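Local coordinates for protein glutamate racemase (Campylobacter jejuni, PDB 3UHF) that belongs to the Asp/Glu/hydantoin racemase family and folds around two parallel beta-sheets with flanking helices, holding D-glutamic acid in a pocket between them, at residues D31-L37 with Y54-T58; L37-K41 with T264-L269; F49-I53 with A248-F252; F169-E174 with C204-L210. One frame throughout, in Å; residues are numbered along the deposited sequence.

Interaction 1: D31-L37 with Y54-T58; sequences DSGVGGL and YYGDT. With DGL (D-glutamic acid), chain C.
Y54 reaches across to the glycine-rich loop D31-L37, which leaves the C-terminal end of a central strand of a parallel alpha/beta sheet and leads into helix 37-45. With CG anti to the backbone N (chi1 -176°), the ring runs alongside D31, and its hydroxyl donates to G33 O over 2.7 Å. L37 CD2 lies over the middle of one ring face, 4.1 Å from the centroid, as a CH-pi contact. G36, lacking a side chain, can bring its CA to 3.2 Å from Y54 OH. Y55 contributes its backbone: Y55 O accepts from D31 N at 3.0 Å. G56 pairs with D31 in a parallel bridge; its CA hydrogens face D31 O and G33 O, and the second of these directions is where a side chain would collide with G33 O. D57 N continues the ladder to D31 O, while the carboxylate of D57 turns elsewhere, to R60, Y63 and S255. T58 then sets its methyl CG2 on G33 CA at 3.7 Å. On the pocket side of the loop, D31 OD2 accepts from G33 N two residues on, an Asx turn, with the donor above the carboxylate plane; a weak bond from G36 N joins it. That grip steadies the carboxylate whose OD1 stands 3.0 Å from the N of D-glutamic acid. Next to it, S32 OG accepts from that same N and donates to ligand OE1 over 2.6 Å.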
loop_
_atom_site.group_PDB
_atom_site.type_symbol
_atom_site.label_atom_id
_atom_site.label_comp_id
_atom_site.label_asym_id
_atom_site.label_seq_id
_atom_site.Cartn_x
_atom_site.Cartn_y
_atom_site.Cartn_z
ATOM N N ASP A 31 -8.346 -1.483 -1.474
ATOM C CA ASP A 31 -7.788 -0.167 -1.216
ATOM C C ASP A 31 -8.914 0.858 -1.059
ATOM O O ASP A 31 -10.047 0.609 -1.464
ATOM C CB ASP A 31 -6.843 0.263 -2.336
ATOM C CG ASP A 31 -6.236 1.639 -2.088
ATOM O OD1 ASP A 31 -5.612 1.825 -1.019
ATOM O OD2 ASP A 31 -6.409 2.532 -2.942
ATOM N N SER A 32 -8.602 1.996 -0.458
ATOM C CA SER A 32 -9.588 3.065 -0.314
ATOM C C SER A 32 -10.019 3.608 -1.668
ATOM O O SER A 32 -11.120 4.126 -1.811
ATOM C CB SER A 32 -9.028 4.201 0.543
ATOM O OG SER A 32 -7.877 4.773 -0.068
ATOM N N GLY A 33 -9.157 3.493 -2.674
ATOM C CA GLY A 33 -9.499 4.028 -3.983
ATOM C C GLY A 33 -8.643 3.483 -5.107
ATOM O O GLY A 33 -8.548 2.270 -5.277
ATOM N N VAL A 34 -8.007 4.379 -5.861
ATOM C CA VAL A 34 -7.183 3.967 -6.998
ATOM C C VAL A 34 -5.710 3.823 -6.651
ATOM O O VAL A 34 -4.971 3.184 -7.396
ATOM C CB VAL A 34 -7.264 4.959 -8.171
ATOM C CG1 VAL A 34 -8.694 5.107 -8.626
ATOM C CG2 VAL A 34 -6.654 6.306 -7.760
ATOM N N GLY A 35 -5.277 4.426 -5.542
ATOM C CA GLY A 35 -3.874 4.400 -5.169
ATOM C C GLY A 35 -3.333 2.989 -5.055
ATOM O O GLY A 35 -2.189 2.717 -5.438
ATOM N N GLY A 36 -4.172 2.093 -4.540
ATOM C CA GLY A 36 -3.800 0.703 -4.312
ATOM C C GLY A 36 -3.342 -0.051 -5.550
ATOM O O GLY A 36 -2.775 -1.147 -5.452
ATOM N N LEU A 37 -3.588 0.525 -6.720
ATOM C CA LEU A 37 -3.053 -0.032 -7.957
ATOM C C LEU A 37 -1.516 -0.155 -7.910
ATOM O O LEU A 37 -0.941 -0.996 -8.594
ATOM C CB LEU A 37 -3.502 0.808 -9.162
ATOM C CG LEU A 37 -5.004 0.771 -9.484
ATOM C CD1 LEU A 37 -5.374 1.782 -10.583
ATOM C CD2 LEU A 37 -5.476 -0.641 -9.866
ATOM N N TYR A 54 -9.588 -6.850 -7.376
ATOM C CA TYR A 54 -9.286 -5.541 -6.788
ATOM C C TYR A 54 -10.586 -4.787 -6.517
ATOM O O TYR A 54 -11.470 -4.745 -7.364
ATOM C CB TYR A 54 -8.398 -4.712 -7.733
ATOM C CG TYR A 54 -7.953 -3.369 -7.180
ATOM C CD1 TYR A 54 -6.726 -3.232 -6.531
ATOM C CD2 TYR A 54 -8.755 -2.235 -7.309
ATOM C CE1 TYR A 54 -6.309 -2.011 -6.029
ATOM C CE2 TYR A 54 -8.340 -1.001 -6.800
ATOM C CZ TYR A 54 -7.119 -0.902 -6.163
ATOM O OH TYR A 54 -6.687 0.302 -5.658
ATOM N N TYR A 55 -10.700 -4.220 -5.322
ATOM C CA TYR A 55 -11.847 -3.397 -4.973
ATOM C C TYR A 55 -11.342 -2.104 -4.363
ATOM O O TYR A 55 -10.556 -2.123 -3.409
ATOM C CB TYR A 55 -12.767 -4.116 -3.983
ATOM C CG TYR A 55 -13.920 -3.256 -3.473
ATOM C CD1 TYR A 55 -14.883 -2.755 -4.342
ATOM C CD2 TYR A 55 -14.055 -2.974 -2.125
ATOM C CE1 TYR A 55 -15.944 -1.973 -3.874
ATOM C CE2 TYR A 55 -15.103 -2.207 -1.648
ATOM C CZ TYR A 55 -16.043 -1.703 -2.524
ATOM O OH TYR A 55 -17.084 -0.941 -2.033
ATOM N N GLY A 56 -11.778 -0.977 -4.926
ATOM C CA GLY A 56 -11.393 0.322 -4.408
ATOM C C GLY A 56 -12.641 1.078 -3.983
ATOM O O GLY A 56 -13.616 1.110 -4.724
ATOM N N ASP A 57 -12.625 1.659 -2.784
ATOM C CA ASP A 57 -13.821 2.342 -2.260
ATOM C C ASP A 57 -13.876 3.788 -2.764
ATOM O O ASP A 57 -13.883 4.751 -1.991
ATOM C CB ASP A 57 -13.838 2.293 -0.730
ATOM C CG ASP A 57 -15.147 2.803 -0.136
ATOM O OD1 ASP A 57 -16.140 2.980 -0.892
ATOM O OD2 ASP A 57 -15.179 3.015 1.095
ATOM N N THR A 58 -13.888 3.939 -4.075
ATOM C CA THR A 58 -13.704 5.264 -4.656
ATOM C C THR A 58 -14.854 6.234 -4.364
ATOM O O THR A 58 -14.711 7.428 -4.580
ATOM C CB THR A 58 -13.480 5.169 -6.176
ATOM O OG1 THR A 58 -14.557 4.437 -6.760
ATOM C CG2 THR A 58 -12.158 4.450 -6.469
HETATM N N DGL C . -4.814 4.447 0.272
HETATM C CA DGL C . -4.406 5.460 1.250
HETATM C C DGL C . -3.114 5.039 1.933
HETATM O O DGL C . -2.364 4.200 1.416
HETATM C CB DGL C . -4.197 6.817 0.578
HETATM C CG DGL C . -5.496 7.453 0.087
HETATM C CD DGL C . -6.458 7.669 1.236
HETATM O OE1 DGL C . -7.434 6.894 1.352
HETATM O OE2 DGL C . -6.213 8.591 2.044
HETATM O OXT DGL C . -2.788 5.560 2.992
#

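Interaction 2: L37-K41 with T264-L269; sequences LSVLK and TAKIWL
L37 sets its CB and both methyls against helix 258-268, and the tight part of the contact gathers around it. Both methyls rest on A265: CD1 lies 3.6 Å from A265 N, and CD2 meets A265 CB at 3.8 Å. The small alanine lets the branched leucine come right up to the backbone. L37 CB approaches the W268 indole obliquely, 3.6 Å from CE3, while T264 CG2, a neighbour in the same helix, covers the centre of one indole face and so limits how that ring can turn. L269 fills the next place: its CD1 rests 3.6 Å from L37 O, and the L269 and L40 side chains cross at about a right angle, CD2 to CD2 at 3.8 Å. Toward solvent the contact thins out to the long chain of K41. Extended until its last torsion, K41 lays its aliphatic carbons over L269 and past W268, with K41 CE 3.3 Å from W268 O, and carries its amino group on to a salt bridge with E45. The short helical segments cross at -48° with axes 10.3 Å apart. Both helices pack on the same sheet, where F252 of strand 249-254 lies against L37, L40 and A265, and I52 of strand 51-56 against L40.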
loop_
_atom_site.group_PDB
_atom_site.type_symbol
_atom_site.label_atom_id
_atom_site.label_comp_id
_atom_site.label_asym_id
_atom_site.label_seq_id
_atom_site.Cartn_x
_atom_site.Cartn_y
_atom_site.Cartn_z
ATOM N N LEU A 37 -3.588 0.525 -6.720
ATOM C CA LEU A 37 -3.053 -0.032 -7.957
ATOM C C LEU A 37 -1.516 -0.155 -7.910
ATOM O O LEU A 37 -0.941 -0.996 -8.594
ATOM C CB LEU A 37 -3.502 0.808 -9.162
ATOM C CG LEU A 37 -5.004 0.771 -9.484
ATOM C CD1 LEU A 37 -5.374 1.782 -10.583
ATOM C CD2 LEU A 37 -5.476 -0.641 -9.866
ATOM N N SER A 38 -0.852 0.673 -7.107
ATOM C CA SER A 38 0.602 0.596 -7.025
ATOM C C SER A 38 1.032 -0.734 -6.392
ATOM O O SER A 38 2.072 -1.307 -6.749
ATOM C CB SER A 38 1.191 1.787 -6.261
ATOM O OG SER A 38 0.824 1.759 -4.895
ATOM N N VAL A 39 0.214 -1.219 -5.462
ATOM C CA VAL A 39 0.432 -2.515 -4.831
ATOM C C VAL A 39 0.019 -3.629 -5.783
ATOM O O VAL A 39 0.732 -4.627 -5.936
ATOM C CB VAL A 39 -0.345 -2.634 -3.500
ATOM C CG1 VAL A 39 -0.232 -4.051 -2.935
ATOM C CG2 VAL A 39 0.196 -1.622 -2.491
ATOM N N LEU A 40 -1.123 -3.452 -6.440
ATOM C CA LEU A 40 -1.575 -4.431 -7.426
ATOM C C LEU A 40 -0.492 -4.677 -8.475
ATOM O O LEU A 40 -0.220 -5.823 -8.850
ATOM C CB LEU A 40 -2.862 -3.967 -8.102
ATOM C CG LEU A 40 -3.432 -4.971 -9.105
ATOM C CD1 LEU A 40 -3.917 -6.206 -8.372
ATOM C CD2 LEU A 40 -4.557 -4.353 -9.936
ATOM N N LYS A 41 0.140 -3.596 -8.925
ATOM C CA LYS A 41 1.195 -3.697 -9.925
ATOM C C LYS A 41 2.313 -4.632 -9.464
ATOM O O LYS A 41 2.746 -5.504 -10.213
ATOM C CB LYS A 41 1.752 -2.312 -10.249
ATOM C CG LYS A 41 2.796 -2.295 -11.355
ATOM C CD LYS A 41 3.081 -0.851 -11.764
ATOM C CE LYS A 41 3.991 -0.772 -12.976
ATOM N NZ LYS A 41 5.347 -1.302 -12.676
ATOM N N THR A 264 -7.417 3.929 -15.216
ATOM C CA THR A 264 -6.194 4.231 -14.482
ATOM C C THR A 264 -5.324 2.979 -14.382
ATOM O O THR A 264 -4.101 3.038 -14.541
ATOM C CB THR A 264 -6.497 4.757 -13.061
ATOM O OG1 THR A 264 -7.311 5.933 -13.154
ATOM C CG2 THR A 264 -5.209 5.101 -12.325
ATOM N N ALA A 265 -5.962 1.842 -14.132
ATOM C CA ALA A 265 -5.237 0.579 -14.025
ATOM C C ALA A 265 -4.555 0.208 -15.344
ATOM O O ALA A 265 -3.416 -0.277 -15.352
ATOM C CB ALA A 265 -6.168 -0.533 -13.561
ATOM N N LYS A 266 -5.239 0.440 -16.460
ATOM C CA LYS A 266 -4.648 0.109 -17.755
ATOM C C LYS A 266 -3.369 0.910 -17.981
ATOM O O LYS A 266 -2.362 0.381 -18.447
ATOM C CB LYS A 266 -5.651 0.319 -18.886
ATOM C CG LYS A 266 -6.629 -0.836 -19.029
ATOM C CD LYS A 266 -7.648 -0.589 -20.131
ATOM C CE LYS A 266 -8.650 0.485 -19.734
ATOM N NZ LYS A 266 -9.695 0.691 -20.778
ATOM N N ILE A 267 -3.410 2.183 -17.607
ATOM C CA ILE A 267 -2.244 3.047 -17.701
ATOM C C ILE A 267 -1.134 2.651 -16.719
ATOM O O ILE A 267 -0.007 2.380 -17.125
ATOM C CB ILE A 267 -2.629 4.514 -17.450
ATOM C CG1 ILE A 267 -3.645 4.980 -18.499
ATOM C CG2 ILE A 267 -1.386 5.388 -17.445
ATOM C CD1 ILE A 267 -4.139 6.394 -18.280
ATOM N N TRP A 268 -1.453 2.627 -15.429
ATOM C CA TRP A 268 -0.443 2.350 -14.407
ATOM C C TRP A 268 0.213 0.969 -14.536
ATOM O O TRP A 268 1.400 0.824 -14.270
ATOM C CB TRP A 268 -1.021 2.510 -12.998
ATOM C CG TRP A 268 -1.309 3.925 -12.589
ATOM C CD1 TRP A 268 -1.345 5.034 -13.393
ATOM C CD2 TRP A 268 -1.600 4.382 -11.263
ATOM N NE1 TRP A 268 -1.647 6.151 -12.644
ATOM C CE2 TRP A 268 -1.809 5.777 -11.335
ATOM C CE3 TRP A 268 -1.700 3.745 -10.021
ATOM C CZ2 TRP A 268 -2.116 6.545 -10.211
ATOM C CZ3 TRP A 268 -2.010 4.510 -8.905
ATOM C CH2 TRP A 268 -2.212 5.895 -9.009
ATOM N N LEU A 269 -0.559 -0.035 -14.944
ATOM C CA LEU A 269 -0.050 -1.399 -15.052
ATOM C C LEU A 269 0.355 -1.774 -16.480
ATOM O O LEU A 269 0.776 -2.908 -16.729
ATOM C CB LEU A 269 -1.084 -2.405 -14.531
ATOM C CG LEU A 269 -1.086 -2.741 -13.035
ATOM C CD1 LEU A 269 -1.371 -1.525 -12.163
ATOM C CD2 LEU A 269 -2.102 -3.841 -12.768
#

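Interaction 3: F49-I53 with A248-F252; sequences FDEII and AKLHF
E51 and K249, I52 and L250, and I53 and H251 face one another as neighbours on two parallel strands, whose short axes run 4.8 Å apart. Three main-chain bonds zip the pair together. K249 N donates to D50 O at 2.8 Å, the donor well tilted from the carbonyl plane where the ladder begins. Next, I52 N gives its hydrogen to K249 O at 2.9 Å, and H251 N to I52 O at 3.0 Å, both close to the direction of the carbonyl. Bonding thus alternates along strand 51-56: I52 offers its N and O to this side, while E51 bonds to M25 and I27, and I53 to I27 and V29, on and just before strand 26-31. D50 OD2 is satisfied by M25 N.

On the face carrying E51 and H251, the extended glutamate stands out from the sheet, and H251 leans back along its strand to meet it. E51 OE2 takes a short but bent, weak bond from H251 NE2 (2.6 Å, 126° at the hydrogen), with carboxylate and imidazole planes 44° apart. E51 OE1 makes a long, weak ion pair with K26, and the amino group of K249 stays 5.4 Å from E51 OE2, as K249 NZ curls away. I53 CD1 packs obliquely on the same imidazole. On the other face the apolar I52 and L250 look toward helix 37-45; I52 CB touches L250 CD2 at 4.0 Å, and A248 CB fills in beside I52 CG1. This is the edge of a parallel alpha/beta sheet, in which the late strand 249-254 is added beside the early strand 51-56.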
loop_
_atom_site.group_PDB
_atom_site.type_symbol
_atom_site.label_atom_id
_atom_site.label_comp_id
_atom_site.label_asym_id
_atom_site.label_seq_id
_atom_site.Cartn_x
_atom_site.Cartn_y
_atom_site.Cartn_z
ATOM N N PHE A 49 -0.001 -15.061 -8.347
ATOM C CA PHE A 49 -1.378 -15.539 -8.291
ATOM C C PHE A 49 -1.991 -15.753 -9.664
ATOM O O PHE A 49 -1.537 -15.182 -10.656
ATOM C CB PHE A 49 -2.231 -14.548 -7.505
ATOM C CG PHE A 49 -1.622 -14.154 -6.205
ATOM C CD1 PHE A 49 -1.188 -12.860 -5.994
ATOM C CD2 PHE A 49 -1.439 -15.094 -5.204
ATOM C CE1 PHE A 49 -0.609 -12.496 -4.795
ATOM C CE2 PHE A 49 -0.859 -14.735 -4.003
ATOM C CZ PHE A 49 -0.442 -13.436 -3.803
ATOM N N ASP A 50 -3.037 -16.572 -9.702
ATOM C CA ASP A 50 -3.731 -16.882 -10.941
ATOM C C ASP A 50 -4.830 -15.858 -11.198
ATOM O O ASP A 50 -5.164 -15.572 -12.345
ATOM C CB ASP A 50 -4.341 -18.282 -10.864
ATOM C CG ASP A 50 -3.297 -19.358 -10.634
ATOM O OD1 ASP A 50 -2.325 -19.409 -11.416
ATOM O OD2 ASP A 50 -3.438 -20.135 -9.662
ATOM N N GLU A 51 -5.398 -15.317 -10.128
ATOM C CA GLU A 51 -6.500 -14.377 -10.269
ATOM C C GLU A 51 -6.542 -13.420 -9.093
ATOM O O GLU A 51 -6.379 -13.826 -7.945
ATOM C CB GLU A 51 -7.827 -15.126 -10.391
ATOM C CG GLU A 51 -9.014 -14.251 -10.772
ATOM C CD GLU A 51 -10.225 -15.074 -11.191
ATOM O OE1 GLU A 51 -10.308 -16.261 -10.807
ATOM O OE2 GLU A 51 -11.089 -14.538 -11.914
ATOM N N ILE A 52 -6.765 -12.144 -9.385
ATOM C CA ILE A 52 -6.787 -11.121 -8.351
ATOM C C ILE A 52 -8.035 -10.254 -8.503
ATOM O O ILE A 52 -8.313 -9.740 -9.590
ATOM C CB ILE A 52 -5.547 -10.217 -8.423
ATOM C CG1 ILE A 52 -4.256 -11.039 -8.328
ATOM C CG2 ILE A 52 -5.594 -9.177 -7.316
ATOM C CD1 ILE A 52 -2.994 -10.204 -8.424
ATOM N N ILE A 53 -8.791 -10.119 -7.418
ATOM C CA ILE A 53 -9.965 -9.249 -7.400
ATOM C C ILE A 53 -9.592 -7.978 -6.662
ATOM O O ILE A 53 -9.304 -8.024 -5.467
ATOM C CB ILE A 53 -11.154 -9.902 -6.656
ATOM C CG1 ILE A 53 -11.394 -11.344 -7.135
ATOM C CG2 ILE A 53 -12.416 -9.044 -6.785
ATOM C CD1 ILE A 53 -11.649 -11.480 -8.610
ATOM N N ALA A 248 -1.770 -12.909 -13.785
ATOM C CA ALA A 248 -3.069 -13.177 -13.191
ATOM C C ALA A 248 -4.211 -12.617 -14.032
ATOM O O ALA A 248 -4.045 -11.635 -14.760
ATOM C CB ALA A 248 -3.131 -12.600 -11.779
ATOM N N LYS A 249 -5.370 -13.260 -13.933
ATOM C CA LYS A 249 -6.603 -12.668 -14.424
ATOM C C LYS A 249 -6.990 -11.583 -13.431
ATOM O O LYS A 249 -7.000 -11.821 -12.226
ATOM C CB LYS A 249 -7.708 -13.723 -14.515
ATOM C CG LYS A 249 -8.995 -13.223 -15.160
ATOM C CD LYS A 249 -8.727 -12.605 -16.526
ATOM C CE LYS A 249 -9.806 -12.982 -17.530
ATOM N NZ LYS A 249 -11.166 -12.660 -17.027
ATOM N N LEU A 250 -7.283 -10.386 -13.930
ATOM C CA LEU A 250 -7.606 -9.262 -13.061
ATOM C C LEU A 250 -9.083 -8.905 -13.173
ATOM O O LEU A 250 -9.640 -8.893 -14.270
ATOM C CB LEU A 250 -6.761 -8.038 -13.429
ATOM C CG LEU A 250 -5.237 -8.144 -13.354
ATOM C CD1 LEU A 250 -4.598 -6.802 -13.698
ATOM C CD2 LEU A 250 -4.816 -8.593 -11.976
ATOM N N HIS A 251 -9.712 -8.623 -12.037
ATOM C CA HIS A 251 -11.082 -8.120 -12.022
ATOM C C HIS A 251 -11.123 -6.873 -11.159
ATOM O O HIS A 251 -10.590 -6.870 -10.050
ATOM C CB HIS A 251 -12.043 -9.160 -11.455
ATOM C CG HIS A 251 -12.120 -10.413 -12.268
ATOM N ND1 HIS A 251 -12.764 -10.471 -13.484
ATOM C CD2 HIS A 251 -11.626 -11.653 -12.044
ATOM C CE1 HIS A 251 -12.668 -11.695 -13.972
ATOM N NE2 HIS A 251 -11.984 -12.432 -13.117
ATOM N N PHE A 252 -11.755 -5.820 -11.673
ATOM C CA PHE A 252 -11.820 -4.546 -10.967
ATOM C C PHE A 252 -13.237 -4.215 -10.534
ATOM O O PHE A 252 -14.175 -4.302 -11.329
ATOM C CB PHE A 252 -11.280 -3.430 -11.862
ATOM C CG PHE A 252 -9.829 -3.584 -12.188
ATOM C CD1 PHE A 252 -9.429 -4.205 -13.362
ATOM C CD2 PHE A 252 -8.862 -3.115 -11.310
ATOM C CE1 PHE A 252 -8.084 -4.356 -13.656
ATOM C CE2 PHE A 252 -7.513 -3.266 -11.597
ATOM C CZ PHE A 252 -7.126 -3.894 -12.770
#

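Interaction 4: F169-E174 with C204-L210; sequences FVPMVE and CTHFPLL. With DGL (D-glutamic acid), chain C.
V173 sits at the apolar centre, its CG2 methyl 3.6 Å from L210 CG and its CG1 against L209 and the H206 ring. One helical turn back, F169 points its ring edge at the face of F207 in a T-shaped pair, with centroids 5.5 Å apart and planes at 80°. L210 CD1 lies over a face of the F169 ring as a CH-pi contact, 4.0 Å from its centroid. The F207 ring is held between C204 CB on one face and F169 on the opposite one. Farther out, V170 uses both branches: CG2 meets C204 SG at 3.6 Å, while CG1 lies over one face of the H206 imidazole. The polar edge begins at that ring. H206 NE2 donates to E174 OE1 at 2.8 Å, nearly straight at 167°, into the anti lone pair of a carboxylate almost coplanar with the imidazole. H206 ND1 and T205 OG1 share a hydrogen bond, and these two bonds, with V170 over a face, hold the ring's rotation. The same OG1 accepts from the N of D-glutamic acid, and T205 N donates to ligand O at 2.9 Å. C204, T205 and H206, on the loop after strand 199-202, and V170 of helix 169-174 form one wall of the D-glutamic acid pocket.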
loop_
_atom_site.group_PDB
_atom_site.type_symbol
_atom_site.label_atom_id
_atom_site.label_comp_id
_atom_site.label_asym_id
_atom_site.label_seq_id
_atom_site.Cartn_x
_atom_site.Cartn_y
_atom_site.Cartn_z
ATOM N N PHE A 169 0.138 15.069 -0.924
ATOM C CA PHE A 169 0.664 14.212 -1.978
ATOM C C PHE A 169 -0.443 13.343 -2.583
ATOM O O PHE A 169 -0.419 13.050 -3.772
ATOM C CB PHE A 169 1.792 13.302 -1.470
ATOM C CG PHE A 169 3.104 14.006 -1.202
ATOM C CD1 PHE A 169 4.138 13.319 -0.550
ATOM C CD2 PHE A 169 3.326 15.309 -1.605
ATOM C CE1 PHE A 169 5.353 13.939 -0.302
ATOM C CE2 PHE A 169 4.551 15.937 -1.370
ATOM C CZ PHE A 169 5.563 15.240 -0.705
ATOM N N VAL A 170 -1.411 12.932 -1.765
ATOM C CA VAL A 170 -2.485 12.063 -2.250
ATOM C C VAL A 170 -3.311 12.735 -3.357
ATOM O O VAL A 170 -3.376 12.213 -4.474
ATOM C CB VAL A 170 -3.397 11.533 -1.098
ATOM C CG1 VAL A 170 -4.694 10.935 -1.663
ATOM C CG2 VAL A 170 -2.644 10.512 -0.221
ATOM N N PRO A 171 -3.930 13.897 -3.071
ATOM C CA PRO A 171 -4.700 14.507 -4.169
ATOM C C PRO A 171 -3.838 15.006 -5.334
ATOM O O PRO A 171 -4.338 15.054 -6.454
ATOM C CB PRO A 171 -5.434 15.679 -3.489
ATOM C CG PRO A 171 -4.667 15.960 -2.241
ATOM C CD PRO A 171 -4.142 14.608 -1.796
ATOM N N MET A 172 -2.585 15.394 -5.085
ATOM C CA MET A 172 -1.701 15.782 -6.185
ATOM C C MET A 172 -1.485 14.626 -7.157
ATOM O O MET A 172 -1.577 14.807 -8.372
ATOM C CB MET A 172 -0.365 16.321 -5.668
ATOM C CG MET A 172 -0.544 17.672 -4.984
ATOM S SD MET A 172 0.952 18.301 -4.203
ATOM C CE MET A 172 1.730 19.099 -5.619
ATOM N N VAL A 173 -1.234 13.437 -6.612
ATOM C CA VAL A 173 -1.086 12.248 -7.442
ATOM C C VAL A 173 -2.356 11.981 -8.230
ATOM O O VAL A 173 -2.305 11.654 -9.413
ATOM C CB VAL A 173 -0.700 11.001 -6.597
ATOM C CG1 VAL A 173 -0.948 9.715 -7.377
ATOM C CG2 VAL A 173 0.758 11.098 -6.177
ATOM N N GLU A 174 -3.509 12.141 -7.591
ATOM C CA GLU A 174 -4.767 11.886 -8.294
ATOM C C GLU A 174 -5.026 12.900 -9.425
ATOM O O GLU A 174 -5.709 12.571 -10.398
ATOM C CB GLU A 174 -5.942 11.761 -7.309
ATOM C CG GLU A 174 -5.795 10.513 -6.410
ATOM C CD GLU A 174 -7.066 10.149 -5.644
ATOM O OE1 GLU A 174 -6.979 9.289 -4.740
ATOM O OE2 GLU A 174 -8.149 10.707 -5.945
ATOM N N CYS A 204 2.291 5.037 1.792
ATOM C CA CYS A 204 0.989 5.439 1.258
ATOM C C CYS A 204 0.911 4.929 -0.177
ATOM O O CYS A 204 1.896 5.013 -0.926
ATOM C CB CYS A 204 0.853 6.957 1.289
ATOM S SG CYS A 204 -0.674 7.608 0.527
ATOM N N THR A 205 -0.244 4.384 -0.553
ATOM C CA THR A 205 -0.404 3.751 -1.861
ATOM C C THR A 205 -0.044 4.694 -3.016
ATOM O O THR A 205 0.425 4.252 -4.063
ATOM C CB THR A 205 -1.859 3.279 -2.084
ATOM O OG1 THR A 205 -2.758 4.365 -1.815
ATOM C CG2 THR A 205 -2.193 2.105 -1.178
ATOM N N HIS A 206 -0.271 5.993 -2.823
ATOM C CA HIS A 206 -0.091 6.948 -3.913
ATOM C C HIS A 206 1.360 7.324 -4.133
ATOM O O HIS A 206 1.723 7.839 -5.193
ATOM C CB HIS A 206 -0.885 8.242 -3.642
ATOM C CG HIS A 206 -2.371 8.069 -3.707
ATOM N ND1 HIS A 206 -3.040 7.092 -3.002
ATOM C CD2 HIS A 206 -3.322 8.778 -4.369
ATOM C CE1 HIS A 206 -4.338 7.191 -3.241
ATOM N NE2 HIS A 206 -4.535 8.202 -4.070
ATOM N N PHE A 207 2.200 7.086 -3.134
ATOM C CA PHE A 207 3.522 7.698 -3.163
ATOM C C PHE A 207 4.534 7.136 -4.175
ATOM O O PHE A 207 5.449 7.867 -4.569
ATOM C CB PHE A 207 4.148 7.810 -1.763
ATOM C CG PHE A 207 3.374 8.700 -0.794
ATOM C CD1 PHE A 207 2.214 9.380 -1.177
ATOM C CD2 PHE A 207 3.839 8.861 0.502
ATOM C CE1 PHE A 207 1.514 10.175 -0.260
ATOM C CE2 PHE A 207 3.170 9.651 1.415
ATOM C CZ PHE A 207 1.998 10.317 1.042
ATOM N N PRO A 208 4.398 5.854 -4.596
ATOM C CA PRO A 208 5.323 5.423 -5.651
ATOM C C PRO A 208 5.256 6.275 -6.929
ATOM O O PRO A 208 6.239 6.344 -7.674
ATOM C CB PRO A 208 4.877 3.975 -5.933
ATOM C CG PRO A 208 4.440 3.475 -4.599
ATOM C CD PRO A 208 3.701 4.694 -3.991
ATOM N N LEU A 209 4.122 6.924 -7.177
ATOM C CA LEU A 209 3.974 7.750 -8.377
ATOM C C LEU A 209 4.880 8.981 -8.289
ATOM O O LEU A 209 5.175 9.624 -9.297
ATOM C CB LEU A 209 2.508 8.180 -8.570
ATOM C CG LEU A 209 1.508 7.192 -9.194
ATOM C CD1 LEU A 209 1.876 6.872 -10.637
ATOM C CD2 LEU A 209 1.386 5.911 -8.365
ATOM N N LEU A 210 5.308 9.304 -7.068
ATOM C CA LEU A 210 6.183 10.443 -6.815
ATOM C C LEU A 210 7.615 10.005 -6.553
ATOM O O LEU A 210 8.464 10.815 -6.176
ATOM C CB LEU A 210 5.693 11.208 -5.586
ATOM C CG LEU A 210 4.261 11.725 -5.641
ATOM C CD1 LEU A 210 3.946 12.536 -4.398
ATOM C CD2 LEU A 210 4.027 12.572 -6.897
HETATM N N DGL C . -4.814 4.447 0.272
HETATM C CA DGL C . -4.406 5.460 1.250
HETATM C C DGL C . -3.114 5.039 1.933
HETATM O O DGL C . -2.364 4.200 1.416
HETATM C CB DGL C . -4.197 6.817 0.578
HETATM C CG DGL C . -5.496 7.453 0.087
HETATM C CD DGL C . -6.458 7.669 1.236
HETATM O OE1 DGL C . -7.434 6.894 1.352
HETATM O OE2 DGL C . -6.213 8.591 2.044
HETATM O OXT DGL C . -2.788 5.560 2.992
#

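How the interactions relate
Interactions 1, 2 and 3 belong to the five-stranded sheet and its helices. Interactions 1 and 3, with centres 14 Å apart, use the same strand, 51-56, and interactions 1 and 2 share L37. F252 of interaction 3 packs on residues of interactions 1 and 2, so the C-terminal part of the chain returns to the early strands and helix. Interaction 4 comes from the four-stranded half, in the stretch between these early and late elements; its centre is about 13 Å from those of interactions 1 and 2, and 23 Å from interaction 3. The halves meet where T205 packs on G35 and takes a probable hydrogen bond from S38, and where interactions 1 and 4 both grip D-glutamic acid.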